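Side-chain contacts in beta-lactamase (Sebaldella termitidis, PDB 6N1N), which probably hydrolyses beta-lactam antibiotics to substituted beta-amino acids, as a class D serine beta-lactamase linked to antibiotic resistance: residues F61-V66 / K117-E122; E148-F153 / W202-I207; G188-G193 / D233-L238. One frame throughout, in Å; residues are numbered along the deposited sequence.

Interaction 1. Residues F61-V66 / K117-E122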
loop_
_atom_site.group_PDB
_atom_site.type_symbol
_atom_site.label_atom_id
_atom_site.label_comp_id
_atom_site.label_asym_id
_atom_site.label_seq_id
_atom_site.Cartn_x
_atom_site.Cartn_y
_atom_site.Cartn_z
ATOM N N PHE A 61 9.299 10.950 4.203
ATOM C CA PHE A 61 10.570 11.398 3.632
ATOM C C PHE A 61 10.491 12.851 3.147
ATOM O O PHE A 61 11.410 13.646 3.386
ATOM C CB PHE A 61 10.985 10.492 2.466
ATOM C CG PHE A 61 11.682 9.207 2.870
ATOM C CD1 PHE A 61 11.568 8.678 4.143
ATOM C CD2 PHE A 61 12.434 8.519 1.941
ATOM C CE1 PHE A 61 12.194 7.504 4.479
ATOM C CE2 PHE A 61 13.077 7.348 2.273
ATOM C CZ PHE A 61 12.962 6.846 3.543
ATOM N N LEU A 62 9.410 13.221 2.458
ATOM C CA LEU A 62 9.296 14.585 1.969
ATOM C C LEU A 62 9.053 15.565 3.102
ATOM O O LEU A 62 9.686 16.621 3.159
ATOM C CB LEU A 62 8.186 14.677 0.922
ATOM C CG LEU A 62 8.555 13.920 -0.343
ATOM C CD1 LEU A 62 7.312 13.612 -1.128
ATOM C CD2 LEU A 62 9.539 14.724 -1.211
ATOM N N GLU A 63 8.128 15.244 4.009
ATOM C CA GLU A 63 7.818 16.193 5.080
ATOM C C GLU A 63 9.028 16.443 5.975
ATOM O O GLU A 63 9.251 17.580 6.438
ATOM C CB GLU A 63 6.629 15.696 5.901
ATOM C CG GLU A 63 6.005 16.771 6.819
ATOM C CD GLU A 63 5.329 17.895 6.058
ATOM O OE1 GLU A 63 5.067 17.723 4.853
ATOM O OE2 GLU A 63 5.032 18.945 6.682
ATOM N N GLU A 64 9.816 15.403 6.233
ATOM C CA GLU A 64 11.011 15.487 7.061
ATOM C C GLU A 64 12.257 15.918 6.293
ATOM O O GLU A 64 13.340 15.975 6.885
ATOM C CB GLU A 64 11.280 14.136 7.739
ATOM C CG GLU A 64 10.266 13.781 8.804
ATOM C CD GLU A 64 10.220 14.834 9.884
ATOM O OE1 GLU A 64 11.281 15.127 10.455
ATOM O OE2 GLU A 64 9.142 15.393 10.141
ATOM N N GLU A 65 12.130 16.201 5.002
ATOM C CA GLU A 65 13.218 16.720 4.173
ATOM C C GLU A 65 14.355 15.719 3.987
ATOM O O GLU A 65 15.491 16.104 3.699
ATOM C CB GLU A 65 13.742 18.041 4.746
ATOM C CG GLU A 65 12.646 19.080 4.773
ATOM C CD GLU A 65 13.067 20.379 5.418
ATOM O OE1 GLU A 65 14.138 20.891 5.060
ATOM O OE2 GLU A 65 12.332 20.867 6.300
ATOM N N VAL A 66 14.049 14.421 4.084
ATOM C CA VAL A 66 15.029 13.403 3.720
ATOM C C VAL A 66 15.515 13.638 2.300
ATOM O O VAL A 66 16.720 13.533 2.011
ATOM C CB VAL A 66 14.419 11.999 3.887
ATOM C CG1 VAL A 66 15.354 10.912 3.353
ATOM C CG2 VAL A 66 14.116 11.747 5.344
ATOM N N LYS A 117 7.289 7.244 15.224
ATOM C CA LYS A 117 6.123 6.973 16.065
ATOM C C LYS A 117 5.118 8.114 16.014
ATOM O O LYS A 117 3.904 7.877 16.027
ATOM C CB LYS A 117 6.546 6.700 17.507
ATOM C CG LYS A 117 7.159 5.310 17.687
ATOM C CD LYS A 117 7.688 5.110 19.096
ATOM C CE LYS A 117 8.307 3.729 19.247
ATOM N NZ LYS A 117 9.009 3.569 20.548
ATOM N N GLU A 118 5.602 9.359 15.928
ATOM C CA GLU A 118 4.705 10.504 15.786
ATOM C C GLU A 118 3.873 10.407 14.520
ATOM O O GLU A 118 2.658 10.644 14.539
ATOM C CB GLU A 118 5.492 11.806 15.768
ATOM C CG GLU A 118 6.094 12.207 17.084
ATOM C CD GLU A 118 6.960 13.449 16.918
ATOM O OE1 GLU A 118 6.807 14.146 15.883
ATOM O OE2 GLU A 118 7.792 13.713 17.801
ATOM N N TYR A 119 4.513 10.057 13.392
ATOM C CA TYR A 119 3.786 9.889 12.144
ATOM C C TYR A 119 2.832 8.704 12.186
ATOM O O TYR A 119 1.721 8.779 11.659
ATOM C CB TYR A 119 4.770 9.752 10.978
ATOM C CG TYR A 119 5.318 11.085 10.517
ATOM C CD1 TYR A 119 4.529 11.962 9.784
ATOM C CD2 TYR A 119 6.611 11.476 10.835
ATOM C CE1 TYR A 119 5.027 13.186 9.359
ATOM C CE2 TYR A 119 7.119 12.694 10.412
ATOM C CZ TYR A 119 6.321 13.545 9.683
ATOM O OH TYR A 119 6.831 14.759 9.276
ATOM N N LEU A 120 3.243 7.587 12.801
ATOM C CA LEU A 120 2.344 6.442 12.897
ATOM C C LEU A 120 1.102 6.795 13.717
ATOM O O LEU A 120 0.008 6.302 13.412
ATOM C CB LEU A 120 3.091 5.242 13.482
ATOM C CG LEU A 120 4.281 4.748 12.651
ATOM C CD1 LEU A 120 4.947 3.568 13.336
ATOM C CD2 LEU A 120 3.934 4.351 11.213
ATOM N N LYS A 121 1.246 7.679 14.706
ATOM C CA LYS A 121 0.089 8.151 15.472
ATOM C C LYS A 121 -0.798 9.056 14.621
ATOM O O LYS A 121 -2.023 8.872 14.566
ATOM C CB LYS A 121 0.574 8.871 16.728
ATOM C CG LYS A 121 -0.539 9.426 17.610
ATOM C CD LYS A 121 0.035 10.004 18.910
ATOM C CE LYS A 121 -0.926 10.973 19.602
ATOM N NZ LYS A 121 -1.829 10.303 20.582
ATOM N N GLU A 122 -0.192 10.044 13.958
ATOM C CA GLU A 122 -0.926 10.936 13.064
ATOM C C GLU A 122 -1.684 10.152 12.007
ATOM O O GLU A 122 -2.837 10.475 11.681
ATOM C CB GLU A 122 0.077 11.910 12.440
ATOM C CG GLU A 122 -0.444 12.864 11.369
ATOM C CD GLU A 122 -1.243 14.012 11.927
ATOM O OE1 GLU A 122 -1.343 14.122 13.165
ATOM O OE2 GLU A 122 -1.780 14.812 11.129
#

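Interaction 2. Residues E148-F153 / W202-I207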
loop_
_atom_site.group_PDB
_atom_site.type_symbol
_atom_site.label_atom_id
_atom_site.label_comp_id
_atom_site.label_asym_id
_atom_site.label_seq_id
_atom_site.Cartn_x
_atom_site.Cartn_y
_atom_site.Cartn_z
ATOM N N GLU A 148 -8.889 -2.660 6.595
ATOM C CA GLU A 148 -9.684 -1.498 7.000
ATOM C C GLU A 148 -8.815 -0.297 7.364
ATOM O O GLU A 148 -9.094 0.833 6.946
ATOM C CB GLU A 148 -10.579 -1.911 8.167
ATOM C CG GLU A 148 -11.380 -0.830 8.832
ATOM C CD GLU A 148 -12.100 -1.357 10.075
ATOM O OE1 GLU A 148 -12.201 -2.600 10.217
ATOM O OE2 GLU A 148 -12.555 -0.534 10.900
ATOM N N GLU A 149 -7.746 -0.518 8.126
ATOM C CA GLU A 149 -6.864 0.564 8.541
ATOM C C GLU A 149 -6.048 1.122 7.383
ATOM O O GLU A 149 -5.759 2.332 7.356
ATOM C CB GLU A 149 -5.931 0.063 9.649
ATOM C CG GLU A 149 -6.635 -0.245 10.940
ATOM C CD GLU A 149 -5.739 -0.869 11.978
ATOM O OE1 GLU A 149 -4.920 -1.738 11.629
ATOM O OE2 GLU A 149 -5.856 -0.479 13.155
ATOM N N GLN A 150 -5.665 0.273 6.425
ATOM C CA GLN A 150 -5.028 0.789 5.217
ATOM C C GLN A 150 -5.950 1.771 4.517
ATOM O O GLN A 150 -5.540 2.865 4.125
ATOM C CB GLN A 150 -4.674 -0.338 4.242
ATOM C CG GLN A 150 -3.561 -1.250 4.680
ATOM C CD GLN A 150 -2.212 -0.865 4.131
ATOM O OE1 GLN A 150 -1.952 0.287 3.760
ATOM N NE2 GLN A 150 -1.319 -1.846 4.094
ATOM N N ILE A 151 -7.216 1.385 4.366
ATOM C CA ILE A 151 -8.174 2.232 3.666
ATOM C C ILE A 151 -8.406 3.520 4.439
ATOM O O ILE A 151 -8.477 4.606 3.851
ATOM C CB ILE A 151 -9.481 1.462 3.427
ATOM C CG1 ILE A 151 -9.261 0.437 2.292
ATOM C CG2 ILE A 151 -10.633 2.421 3.124
ATOM C CD1 ILE A 151 -10.350 -0.583 2.134
ATOM N N ASP A 152 -8.543 3.442 5.758
ATOM C CA ASP A 152 -8.817 4.668 6.500
ATOM C C ASP A 152 -7.649 5.639 6.369
ATOM O O ASP A 152 -7.857 6.847 6.209
ATOM C CB ASP A 152 -9.151 4.339 7.954
ATOM C CG ASP A 152 -10.662 3.990 8.128
ATOM O OD1 ASP A 152 -11.526 4.664 7.503
ATOM O OD2 ASP A 152 -10.994 3.033 8.843
ATOM N N PHE A 153 -6.422 5.107 6.349
ATOM C CA PHE A 153 -5.234 5.934 6.133
ATOM C C PHE A 153 -5.247 6.555 4.736
ATOM O O PHE A 153 -4.949 7.750 4.574
ATOM C CB PHE A 153 -3.982 5.077 6.357
ATOM C CG PHE A 153 -2.744 5.617 5.682
ATOM C CD1 PHE A 153 -2.052 6.685 6.209
ATOM C CD2 PHE A 153 -2.311 5.072 4.496
ATOM C CE1 PHE A 153 -0.935 7.188 5.553
ATOM C CE2 PHE A 153 -1.209 5.562 3.848
ATOM C CZ PHE A 153 -0.516 6.609 4.361
ATOM N N TRP A 202 -0.198 -8.034 -0.576
ATOM C CA TRP A 202 -1.035 -6.855 -0.597
ATOM C C TRP A 202 -1.059 -6.180 -1.970
ATOM O O TRP A 202 -0.068 -6.129 -2.686
ATOM C CB TRP A 202 -0.508 -5.789 0.350
ATOM C CG TRP A 202 -0.444 -6.002 1.813
ATOM C CD1 TRP A 202 0.625 -6.438 2.543
ATOM C CD2 TRP A 202 -1.429 -5.593 2.751
ATOM N NE1 TRP A 202 0.326 -6.383 3.888
ATOM C CE2 TRP A 202 -0.928 -5.850 4.034
ATOM C CE3 TRP A 202 -2.706 -5.055 2.625
ATOM C CZ2 TRP A 202 -1.674 -5.605 5.182
ATOM C CZ3 TRP A 202 -3.435 -4.818 3.758
ATOM C CH2 TRP A 202 -2.910 -5.062 5.019
ATOM N N TYR A 203 -2.189 -5.539 -2.246
ATOM C CA TYR A 203 -2.279 -4.462 -3.229
ATOM C C TYR A 203 -3.280 -3.455 -2.657
ATOM O O TYR A 203 -4.460 -3.785 -2.447
ATOM C CB TYR A 203 -2.698 -5.012 -4.596
ATOM C CG TYR A 203 -2.563 -4.021 -5.724
ATOM C CD1 TYR A 203 -1.359 -3.378 -5.978
ATOM C CD2 TYR A 203 -3.644 -3.723 -6.532
ATOM C CE1 TYR A 203 -1.248 -2.450 -7.005
ATOM C CE2 TYR A 203 -3.516 -2.826 -7.586
ATOM C CZ TYR A 203 -2.340 -2.191 -7.803
ATOM O OH TYR A 203 -2.261 -1.286 -8.836
ATOM N N VAL A 204 -2.805 -2.233 -2.368
ATOM C CA VAL A 204 -3.643 -1.230 -1.709
ATOM C C VAL A 204 -3.525 0.079 -2.472
ATOM O O VAL A 204 -2.554 0.315 -3.194
ATOM C CB VAL A 204 -3.257 -1.030 -0.225
ATOM C CG1 VAL A 204 -3.211 -2.374 0.532
ATOM C CG2 VAL A 204 -1.934 -0.252 -0.089
ATOM N N GLY A 205 -4.544 0.928 -2.333
ATOM C CA GLY A 205 -4.529 2.209 -3.014
ATOM C C GLY A 205 -5.936 2.747 -3.196
ATOM O O GLY A 205 -6.827 2.477 -2.394
ATOM N N TYR A 206 -6.107 3.519 -4.265
ATOM C CA TYR A 206 -7.426 4.014 -4.615
ATOM C C TYR A 206 -7.462 4.284 -6.107
ATOM O O TYR A 206 -6.439 4.557 -6.741
ATOM C CB TYR A 206 -7.831 5.255 -3.798
ATOM C CG TYR A 206 -7.059 6.566 -3.938
ATOM C CD1 TYR A 206 -7.435 7.526 -4.876
ATOM C CD2 TYR A 206 -6.034 6.891 -3.070
ATOM C CE1 TYR A 206 -6.786 8.761 -4.955
ATOM C CE2 TYR A 206 -5.348 8.130 -3.165
ATOM C CZ TYR A 206 -5.728 9.053 -4.117
ATOM O OH TYR A 206 -5.093 10.292 -4.190
ATOM N N ILE A 207 -8.662 4.196 -6.656
ATOM C CA ILE A 207 -8.904 4.390 -8.073
ATOM C C ILE A 207 -9.954 5.476 -8.222
ATOM O O ILE A 207 -11.009 5.425 -7.580
ATOM C CB ILE A 207 -9.331 3.083 -8.769
ATOM C CG1 ILE A 207 -9.396 3.323 -10.290
ATOM C CG2 ILE A 207 -10.664 2.506 -8.245
ATOM C CD1 ILE A 207 -9.566 2.010 -11.120
#

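Interaction 3. Residues G188-G193 / D233-L238. With SO4 (sulfate ion), chain C.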
loop_
_atom_site.group_PDB
_atom_site.type_symbol
_atom_site.label_atom_id
_atom_site.label_comp_id
_atom_site.label_asym_id
_atom_site.label_seq_id
_atom_site.Cartn_x
_atom_site.Cartn_y
_atom_site.Cartn_z
ATOM N N GLY A 188 -1.916 2.415 -6.890
ATOM C CA GLY A 188 -1.892 1.172 -6.142
ATOM C C GLY A 188 -0.468 0.749 -5.872
ATOM O O GLY A 188 0.408 0.993 -6.711
ATOM N N LYS A 189 -0.215 0.159 -4.708
ATOM C CA LYS A 189 1.133 -0.258 -4.311
ATOM C C LYS A 189 1.048 -1.679 -3.780
ATOM O O LYS A 189 0.164 -2.010 -2.974
ATOM C CB LYS A 189 1.760 0.654 -3.248
ATOM C CG LYS A 189 3.175 0.261 -2.772
ATOM C CD LYS A 189 4.213 0.594 -3.829
ATOM C CE LYS A 189 5.588 -0.026 -3.524
ATOM N NZ LYS A 189 5.659 -1.497 -3.863
ATOM N N THR A 190 1.964 -2.521 -4.251
ATOM C CA THR A 190 2.115 -3.871 -3.782
ATOM C C THR A 190 3.026 -3.974 -2.566
ATOM O O THR A 190 3.921 -3.155 -2.329
ATOM C CB THR A 190 2.687 -4.696 -4.925
ATOM O OG1 THR A 190 3.839 -3.999 -5.430
ATOM C CG2 THR A 190 1.687 -4.816 -5.994
ATOM N N GLY A 191 2.794 -5.001 -1.788
ATOM C CA GLY A 191 3.749 -5.386 -0.771
ATOM C C GLY A 191 3.601 -6.870 -0.519
ATOM O O GLY A 191 2.527 -7.442 -0.716
ATOM N N TRP A 192 4.685 -7.503 -0.111
ATOM C CA TRP A 192 4.493 -8.874 0.344
ATOM C C TRP A 192 5.543 -9.309 1.339
ATOM O O TRP A 192 6.655 -8.782 1.397
ATOM C CB TRP A 192 4.407 -9.835 -0.851
ATOM C CG TRP A 192 5.654 -10.413 -1.337
ATOM C CD1 TRP A 192 6.546 -9.833 -2.182
ATOM C CD2 TRP A 192 6.156 -11.731 -1.050
ATOM N NE1 TRP A 192 7.589 -10.709 -2.441
ATOM C CE2 TRP A 192 7.372 -11.876 -1.751
ATOM C CE3 TRP A 192 5.696 -12.796 -0.256
ATOM C CZ2 TRP A 192 8.144 -13.047 -1.690
ATOM C CZ3 TRP A 192 6.466 -13.955 -0.180
ATOM C CH2 TRP A 192 7.679 -14.071 -0.904
ATOM N N GLY A 193 5.146 -10.278 2.156
ATOM C CA GLY A 193 6.022 -10.894 3.112
ATOM C C GLY A 193 5.412 -12.181 3.618
ATOM O O GLY A 193 4.460 -12.711 3.042
ATOM N N ASP A 233 2.311 -12.042 -9.588
ATOM C CA ASP A 233 2.006 -11.524 -10.918
ATOM C C ASP A 233 0.522 -11.227 -11.104
ATOM O O ASP A 233 0.172 -10.443 -12.000
ATOM C CB ASP A 233 2.440 -12.518 -12.010
ATOM C CG ASP A 233 3.957 -12.544 -12.240
ATOM O OD1 ASP A 233 4.666 -11.626 -11.771
ATOM O OD2 ASP A 233 4.424 -13.494 -12.922
ATOM N N PHE A 234 -0.339 -11.827 -10.272
ATOM C CA PHE A 234 -1.790 -11.797 -10.446
ATOM C C PHE A 234 -2.482 -10.765 -9.565
ATOM O O PHE A 234 -3.626 -10.407 -9.850
ATOM C CB PHE A 234 -2.366 -13.204 -10.161
ATOM C CG PHE A 234 -3.855 -13.334 -10.350
ATOM C CD1 PHE A 234 -4.444 -13.035 -11.558
ATOM C CD2 PHE A 234 -4.665 -13.771 -9.307
ATOM C CE1 PHE A 234 -5.812 -13.154 -11.733
ATOM C CE2 PHE A 234 -6.038 -13.891 -9.473
ATOM C CZ PHE A 234 -6.610 -13.603 -10.683
ATOM N N ARG A 235 -1.824 -10.245 -8.522
ATOM C CA ARG A 235 -2.545 -9.463 -7.522
ATOM C C ARG A 235 -3.212 -8.226 -8.112
ATOM O O ARG A 235 -4.328 -7.873 -7.710
ATOM C CB ARG A 235 -1.613 -9.064 -6.375
ATOM C CG ARG A 235 -0.441 -8.201 -6.764
ATOM C CD ARG A 235 0.612 -8.292 -5.695
ATOM N NE ARG A 235 1.965 -8.115 -6.195
ATOM C CZ ARG A 235 3.021 -7.925 -5.411
ATOM N NH1 ARG A 235 2.866 -7.861 -4.093
ATOM N NH2 ARG A 235 4.224 -7.772 -5.943
ATOM N N LYS A 236 -2.563 -7.553 -9.057
ATOM C CA LYS A 236 -3.188 -6.360 -9.629
ATOM C C LYS A 236 -4.364 -6.745 -10.526
ATOM O O LYS A 236 -5.445 -6.146 -10.438
ATOM C CB LYS A 236 -2.129 -5.535 -10.361
ATOM C CG LYS A 236 -2.675 -4.621 -11.442
ATOM C CD LYS A 236 -1.764 -3.421 -11.660
ATOM C CE LYS A 236 -1.951 -2.824 -13.042
ATOM N NZ LYS A 236 -3.382 -2.830 -13.445
ATOM N N GLN A 237 -4.215 -7.814 -11.318
ATOM C CA GLN A 237 -5.314 -8.258 -12.168
ATOM C C GLN A 237 -6.512 -8.745 -11.353
ATOM O O GLN A 237 -7.658 -8.492 -11.731
ATOM C CB GLN A 237 -4.835 -9.359 -13.120
ATOM C CG GLN A 237 -5.925 -9.906 -14.025
ATOM C CD GLN A 237 -6.563 -8.849 -14.925
ATOM O OE1 GLN A 237 -7.751 -8.916 -15.201
ATOM N NE2 GLN A 237 -5.765 -7.883 -15.398
ATOM N N LEU A 238 -6.271 -9.437 -10.233
ATOM C CA LEU A 238 -7.368 -9.805 -9.338
ATOM C C LEU A 238 -8.143 -8.568 -8.885
ATOM O O LEU A 238 -9.381 -8.573 -8.842
ATOM C CB LEU A 238 -6.801 -10.546 -8.120
ATOM C CG LEU A 238 -7.788 -11.090 -7.081
ATOM C CD1 LEU A 238 -7.100 -12.167 -6.233
ATOM C CD2 LEU A 238 -8.365 -10.020 -6.147
HETATM S S SO4 C . 6.610 -5.594 -3.823
HETATM O O1 SO4 C . 7.505 -6.371 -4.685
HETATM O O2 SO4 C . 7.378 -4.964 -2.713
HETATM O O3 SO4 C . 6.009 -4.516 -4.602
HETATM O O4 SO4 C . 5.581 -6.503 -3.311
#

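Interaction 1. Residues F61-V66 / K117-E122
E64 and Y119 are brought together by first torsions of the same kind: in each, CG stands beside the backbone N and opposite the carbonyl carbon (chi1 -70° and -80°). A second bend at chi2 of E64 brings its carboxylate round to the hydroxyl edge of the Y119 ring. The phenol donates one hydrogen bond, Y119 OH to E64 OE2, at 2.5 Å. This is a short bond, and it uses the anti lone pair of OE2, the one facing away from OE1. OE2 sits at the ring edge close to the ring plane, 3.4 Å from Y119 CE2, while the carboxylate plane is turned 70° from the ring. E64 CG lies off the ring plane beside the same rim, 3.7 Å from Y119 CE2.

E63 meets the hydroxyl with carbon alone: its CG lies 3.3 Å from Y119 OH. Its chain then bends away at chi2, and OE1 is satisfied by T168 OG1 and S165 N. The phenol oxygen is therefore gripped by one carboxylate and flanked by the aliphatic part of the other glutamate.

E64 is placed at the C-terminal end of helix 56-63, just before E65, whose positive phi belongs to a Schellman motif closed by V66 N to F61 O (2.8 Å) and E65 N to L62 O (3.1 Å). The contact is a narrow one at the surface: the tyrosine spans the gap between backbones whose nearest CA atoms, those of E63 and Y119, are 10.3 Å apart. It ties the end of helix 56-63 to helix 113-122, while L62 packs on helix 166-175, which also supplies T168 to E63.

Interaction 2. Residues E148-F153 / W202-I207
Q150 reaches from its helix to W202 and V204 on the strand, and all three side chains are buried. The tight part lies over the indole. Q150 NE2 stands 3.6 Å above the indole plane, off the middle of the whole indole but over its six-membered ring, with the amide turned 69° from the ring. Q150 CG sits on the same side but beyond the rim, 3.7 Å from W202 CZ3. A bend at chi2 (-95°) lets both the methylene and the amide nitrogen of Q150 meet the indole.

Packing slackens toward V204, where the valine methyls cross the glutamine at about a right angle: Q150 CD is 4.0 Å from V204 CG1, and Q150 OE1 is 3.9 Å from V204 CG2. No hydrogen bond joins the two segments. The buried polar ends find partners beside them, Q150 NE2 with T52 OG1 and W202 NE1 with L48 O, which restrains amide and indole through residues close in sequence to S51, the predicted nucleophile.

The solvent side of the helix carries E148, E149 and D152, all partly exposed, and E149 forms a salt bridge with R46. Helix 147-159 thus packs on one face of the sheet through strand 198-209, with I151 extending the contact to F215 of strand 212-222. Y203 points its side chain to the opposite face, toward helix 228-245.

Interaction 3. Residues G188-G193 / D233-L238
R235 lays the face of its guanidinium flat against T190, with T190 CB 3.2 Å above the plane and over its centre, yet no hydrogen bond joins the two residues. T190 CG2 adds to this packing, 3.3 Å from R235 NE. The threonine's chi1 of 51° explains its division of labour: CG2 and CB meet the guanidinium, while OG1 turns to a bound sulfate, probably from the crystallisation liquor.

The guanidinium meets that sulfate with its edge. R235 NH1 and NH2 both donate to sulfate O4, NH1 at 3.1 Å and NH2 at 3.2 Å, with N-H...O angles of 143° and 139°. A fork onto one oxygen bends both bonds. T190 OG1 is also placed to donate to sulfate O3, but the modelled distance is implausibly short and its length is doubtful. K189 NZ lies 3.1 Å from sulfate O3 and also gives a hydrogen bond to T190 O (2.9 Å) and meets S99 OG. G191 O, at the guanidinium edge, is 3.4 Å from R235 NH1 but poorly angled for a bond, and the W192 ring borders sulfate O4 with its edge.

K189, T190 and G191 form the Lys-Thr-Gly motif of serine beta-lactamases, on the strand bordering the active site. The extended arginine reaches this strand from helix 228-245. The sulfate is also bonded by S51 OG, the predicted nucleophile. Hydroxyl and guanidinium donors converging on one anion are consistent with a pocket that, as in related class D enzymes, receives the carboxylate of a beta-lactam.

Interactions 2 and 3 adjoin through neighbouring strands, whereas interaction 1 stands apart. Strands 184-195 and 198-209 lie side by side in the sheet and join the two contacts directly: V204 O to K189 N and W202 N to G191 O are each 2.8 Å, probable hydrogen bonds. The centres of these two contacts are about 12 Å apart, and both lie near the predicted nucleophile S51; the W202 side chain is about 8 Å from that of S51, and G191 about 4 Å. Only interaction 3 includes the sulfate. Interaction 1 belongs to the helical region, its centre about 19 Å from that of interaction 2 and 25 Å from that of interaction 3, away from the active site.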